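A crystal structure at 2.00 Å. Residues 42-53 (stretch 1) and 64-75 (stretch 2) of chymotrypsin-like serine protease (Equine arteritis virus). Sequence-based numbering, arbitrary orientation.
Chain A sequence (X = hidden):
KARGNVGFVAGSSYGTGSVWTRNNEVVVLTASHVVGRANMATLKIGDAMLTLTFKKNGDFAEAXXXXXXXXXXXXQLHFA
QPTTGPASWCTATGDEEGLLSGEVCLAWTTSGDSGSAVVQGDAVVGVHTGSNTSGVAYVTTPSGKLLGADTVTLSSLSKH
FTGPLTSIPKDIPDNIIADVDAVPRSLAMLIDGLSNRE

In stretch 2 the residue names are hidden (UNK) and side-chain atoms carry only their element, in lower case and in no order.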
# COMPACT_ATOMS: atom_id res chain seq x y z
N THR A 42 -17.20 -5.13 -7.24
CA THR A 42 -17.21 -4.42 -8.50
C THR A 42 -16.10 -3.37 -8.55
O THR A 42 -15.96 -2.56 -7.64
CB THR A 42 -18.58 -3.78 -8.74
OG1 THR A 42 -19.59 -4.80 -8.86
CG2 THR A 42 -18.61 -3.09 -10.09
N LEU A 43 -15.31 -3.42 -9.62
CA LEU A 43 -14.22 -2.47 -9.87
C LEU A 43 -14.72 -1.37 -10.80
O LEU A 43 -15.41 -1.63 -11.79
CB LEU A 43 -13.04 -3.18 -10.54
CG LEU A 43 -11.98 -2.30 -11.19
CD1 LEU A 43 -11.19 -1.54 -10.12
CD2 LEU A 43 -11.03 -3.13 -12.06
N LYS A 44 -14.39 -0.13 -10.47
CA LYS A 44 -14.71 1.00 -11.33
C LYS A 44 -13.38 1.66 -11.69
O LYS A 44 -12.68 2.13 -10.81
CB LYS A 44 -15.60 1.98 -10.59
CG LYS A 44 -15.94 3.24 -11.38
CD LYS A 44 -16.66 4.24 -10.50
CE LYS A 44 -16.39 5.66 -10.96
NZ LYS A 44 -16.93 6.66 -10.00
N ILE A 45 -13.07 1.70 -12.98
CA ILE A 45 -11.86 2.36 -13.48
C ILE A 45 -12.10 2.89 -14.90
O ILE A 45 -12.61 2.17 -15.76
CB ILE A 45 -10.63 1.41 -13.39
CG1 ILE A 45 -9.34 2.17 -13.77
CG2 ILE A 45 -10.82 0.16 -14.23
CD1 ILE A 45 -8.09 1.37 -13.51
N GLY A 46 -11.75 4.15 -15.13
CA GLY A 46 -12.05 4.79 -16.40
C GLY A 46 -13.56 4.75 -16.58
O GLY A 46 -14.30 5.10 -15.67
N ASP A 47 -14.02 4.29 -17.74
CA ASP A 47 -15.46 4.15 -17.99
C ASP A 47 -15.89 2.70 -17.80
O ASP A 47 -17.04 2.34 -18.06
CB ASP A 47 -15.81 4.62 -19.40
CG ASP A 47 -15.50 6.09 -19.63
OD1 ASP A 47 -15.25 6.80 -18.64
OD2 ASP A 47 -15.48 6.61 -20.77
N ALA A 48 -14.96 1.87 -17.34
CA ALA A 48 -15.22 0.45 -17.17
C ALA A 48 -15.76 0.11 -15.78
O ALA A 48 -15.25 0.59 -14.78
CB ALA A 48 -13.96 -0.35 -17.45
N MET A 49 -16.81 -0.71 -15.75
CA MET A 49 -17.38 -1.21 -14.51
C MET A 49 -17.48 -2.72 -14.70
O MET A 49 -18.12 -3.20 -15.64
CB MET A 49 -18.76 -0.60 -14.23
CG MET A 49 -19.35 -1.03 -12.89
SD MET A 49 -20.99 -0.37 -12.49
CE MET A 49 -21.88 -0.73 -13.99
N LEU A 50 -16.84 -3.47 -13.81
CA LEU A 50 -16.73 -4.92 -13.95
C LEU A 50 -16.83 -5.60 -12.59
O LEU A 50 -16.17 -5.19 -11.63
CB LEU A 50 -15.37 -5.26 -14.59
CG LEU A 50 -15.00 -6.68 -15.01
CD1 LEU A 50 -16.05 -7.27 -15.95
CD2 LEU A 50 -13.64 -6.71 -15.67
N THR A 51 -17.67 -6.62 -12.49
CA THR A 51 -17.80 -7.38 -11.26
C THR A 51 -16.81 -8.53 -11.31
O THR A 51 -16.69 -9.20 -12.34
CB THR A 51 -19.24 -7.88 -11.09
OG1 THR A 51 -20.12 -6.75 -11.05
CG2 THR A 51 -19.42 -8.49 -9.72
N LEU A 52 -16.07 -8.74 -10.22
CA LEU A 52 -15.04 -9.77 -10.18
C LEU A 52 -15.11 -10.69 -8.95
O LEU A 52 -15.65 -10.31 -7.92
CB LEU A 52 -13.68 -9.09 -10.17
CG LEU A 52 -13.45 -8.07 -11.28
CD1 LEU A 52 -12.47 -6.99 -10.83
CD2 LEU A 52 -12.97 -8.77 -12.51
N THR A 53 -14.54 -11.88 -9.09
CA THR A 53 -14.41 -12.85 -8.00
C THR A 53 -12.93 -12.88 -7.59
O THR A 53 -12.05 -12.88 -8.45
CB THR A 53 -14.88 -14.25 -8.46
OG1 THR A 53 -16.32 -14.30 -8.39
CG2 THR A 53 -14.47 -15.33 -7.49
N UNK A 64 -8.60 -12.15 -11.50
CA UNK A 64 -8.07 -12.17 -12.85
C UNK A 64 -9.22 -12.02 -13.85
O UNK A 64 -10.35 -12.45 -13.59
c UNK A 64 -8.09 -14.69 -13.11
c UNK A 64 -6.03 -13.52 -12.26
c UNK A 64 -7.24 -13.43 -13.17
N UNK A 65 -8.93 -11.36 -14.96
CA UNK A 65 -9.89 -11.19 -16.03
C UNK A 65 -9.08 -11.07 -17.32
O UNK A 65 -7.89 -11.40 -17.32
o UNK A 65 -11.68 -9.77 -16.94
c UNK A 65 -10.14 -8.67 -15.63
c UNK A 65 -10.87 -9.98 -15.78
N UNK A 66 -9.70 -10.67 -18.41
CA UNK A 66 -8.98 -10.60 -19.69
C UNK A 66 -9.02 -9.19 -20.28
O UNK A 66 -9.77 -8.32 -19.81
o UNK A 66 -10.97 -11.41 -20.83
c UNK A 66 -9.43 -13.04 -20.22
c UNK A 66 -9.56 -11.60 -20.71
N UNK A 67 -8.22 -9.00 -21.32
CA UNK A 67 -8.15 -7.73 -22.03
C UNK A 67 -9.48 -7.37 -22.69
O UNK A 67 -9.80 -6.20 -22.82
n UNK A 67 -4.45 -5.88 -21.20
c UNK A 67 -5.39 -6.08 -22.12
c UNK A 67 -5.62 -7.52 -22.55
o UNK A 67 -6.05 -5.16 -22.62
c UNK A 67 -7.03 -7.75 -23.09
N UNK A 68 -10.24 -8.37 -23.11
CA UNK A 68 -11.54 -8.12 -23.73
C UNK A 68 -12.61 -7.68 -22.72
O UNK A 68 -13.65 -7.14 -23.09
o UNK A 68 -11.94 -10.52 -23.69
c UNK A 68 -12.02 -9.36 -24.50
N UNK A 69 -12.35 -7.92 -21.44
CA UNK A 69 -13.28 -7.54 -20.39
C UNK A 69 -12.88 -6.23 -19.74
O UNK A 69 -13.73 -5.46 -19.29
c UNK A 69 -13.33 -8.63 -19.32
c UNK A 69 -15.40 -9.64 -20.32
c UNK A 69 -14.00 -9.91 -19.79
o UNK A 69 -16.20 -9.01 -19.59
o UNK A 69 -15.69 -10.05 -21.45
N UNK A 70 -11.57 -6.00 -19.69
CA UNK A 70 -11.01 -4.81 -19.07
C UNK A 70 -9.80 -4.35 -19.90
O UNK A 70 -8.66 -4.59 -19.51
c UNK A 70 -11.22 -2.99 -16.52
c UNK A 70 -9.93 -4.71 -15.25
c UNK A 70 -10.17 -4.07 -16.63
c UNK A 70 -10.57 -5.14 -17.64
N UNK A 71 -10.06 -3.73 -21.05
CA UNK A 71 -8.98 -3.28 -21.94
C UNK A 71 -8.18 -2.10 -21.40
O UNK A 71 -8.70 -1.26 -20.67
c UNK A 71 -11.39 -3.45 -21.62
c UNK A 71 -11.07 -2.44 -22.70
c UNK A 71 -9.74 -2.85 -23.21
N UNK A 72 -6.93 -2.02 -21.80
CA UNK A 72 -6.07 -0.93 -21.39
C UNK A 72 -4.63 -1.36 -21.33
O UNK A 72 -4.32 -2.55 -21.27
N UNK A 73 -3.73 -0.38 -21.34
CA UNK A 73 -2.31 -0.67 -21.26
C UNK A 73 -1.87 -0.73 -19.81
O UNK A 73 -1.15 0.16 -19.33
n UNK A 73 0.81 0.79 -22.53
c UNK A 73 -0.14 -0.13 -22.42
o UNK A 73 0.06 -1.33 -22.61
c UNK A 73 -1.51 0.37 -22.04
N UNK A 74 -2.29 -1.78 -19.11
CA UNK A 74 -1.97 -1.92 -17.70
C UNK A 74 -0.51 -2.31 -17.52
O UNK A 74 0.01 -3.14 -18.27
c UNK A 74 -2.90 -2.96 -17.05
c UNK A 74 -4.35 -2.81 -17.43
c UNK A 74 -6.07 0.42 -16.44
c UNK A 74 -5.01 -0.45 -16.52
c UNK A 74 -7.55 -1.09 -17.59
c UNK A 74 -7.33 0.10 -16.97
c UNK A 74 -6.47 -1.98 -17.69
c UNK A 74 -5.12 -3.71 -18.10
c UNK A 74 -5.19 -1.68 -17.16
n UNK A 74 -6.40 -3.23 -18.25
N UNK A 75 0.15 -1.70 -16.54
CA UNK A 75 1.57 -1.97 -16.26
C UNK A 75 1.78 -3.43 -15.85
O UNK A 75 0.88 -4.04 -15.28
c UNK A 75 1.88 -1.04 -15.09
c UNK A 75 -0.39 -0.66 -15.64
c UNK A 75 0.53 -0.76 -14.48
O HOH W 1 -11.00 -13.79 -10.69

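Position 64 carries three side-chain carbons, one bonded to CA and forking at once into the other two. That is valine, Val64; its CA-to-CB bond points away from stretch 1, and its backbone does the work, since water 1 takes the N-H of Val64 (N to water O 3.0 Å) and donates to the carbonyl of Thr53 (water O to Thr53 O 2.6 Å).

Position 65 has a CB bearing one oxygen and one carbon, and it points toward the hairpin, with CB 4.1 Å from Leu52 CD2. A beta-branched side chain with one oxygen is threonine, so Thr65; its OG1 lies 3.8 Å from Leu50 CD2, a packing contact.

Position 66 repeats that pattern, one carbon carrying an oxygen and a carbon, but points away and touches nothing on stretch 1. It is Thr66, and its carbonyl accepts from two backbone N atoms, those of positions 69 and 70, folding the chain into a compact turn.

Position 67 shows three carbons in a row, the last holding an oxygen and a nitrogen, out of reach of stretch 1: an amide of this length is Gln67.

Position 68 has one carbon and then one oxygen, also out of reach. This is Ser68, whose OG shares a hydrogen bond with Thr66 OG1 at 3.1 Å.

Position 69 has three carbons, the third ending in two oxygens, reaching the side chain of Leu50. The carboxylate names Glu69, and Glu69 OE1 lies 4.0 Å from Leu50 CD1; the backbone Glu69 O also lies 3.8 Å from Leu50 CD2. Glu69 N is 3.1 Å from Thr66 O.

Position 70 has four carbons forked at the second and points toward stretch 1, its branches reaching Leu43, Ile45 and Ala48. It is Leu70: CD2 sits 3.7 Å from Leu43 CD2, while CD1 lies 3.9 Å from both Ile45 CG2 and Ala48 CB. Leu70 N is 2.9 Å from Thr66 O.

Position 71 has three carbons closing a ring onto its own N, hence Pro71, which barely meets the hairpin.

Position 72 has no side-chain atoms: Gly72. A CB here would clash with the side chain at position 74 and be jammed against the preceding carbonyl. Weak bonds tie it to Gln67, N to OE1 at 3.4 Å and O to NE2 at 3.3 Å.

Position 73 has two carbons, the second holding an oxygen and a nitrogen, far from stretch 1: Asn73.

Position 74 has one carbon leading to fused five- and six-membered rings with one nitrogen, which is Trp74. Its CZ3 meets Ile45 CD1 at 3.7 Å, and NE1 donates to Leu70 O at 2.9 Å, nearly straight. An ideal CB on Gly72 would fall 2.7 Å from Trp74 CZ2.

Position 75 again closes three carbons onto N, Pro75, out of reach.

The contact works through side chains, with no direct hydrogen bond between the stretches. Leu43, Ile45, Ala48 and Leu50 point inward from a hairpin closed by a type II' turn, and Leu70 fits among them. The indole anchored to Leu70 O extends that apolar patch to Ile45.

Stretch 2 64-75: VTTQSELPGNWP
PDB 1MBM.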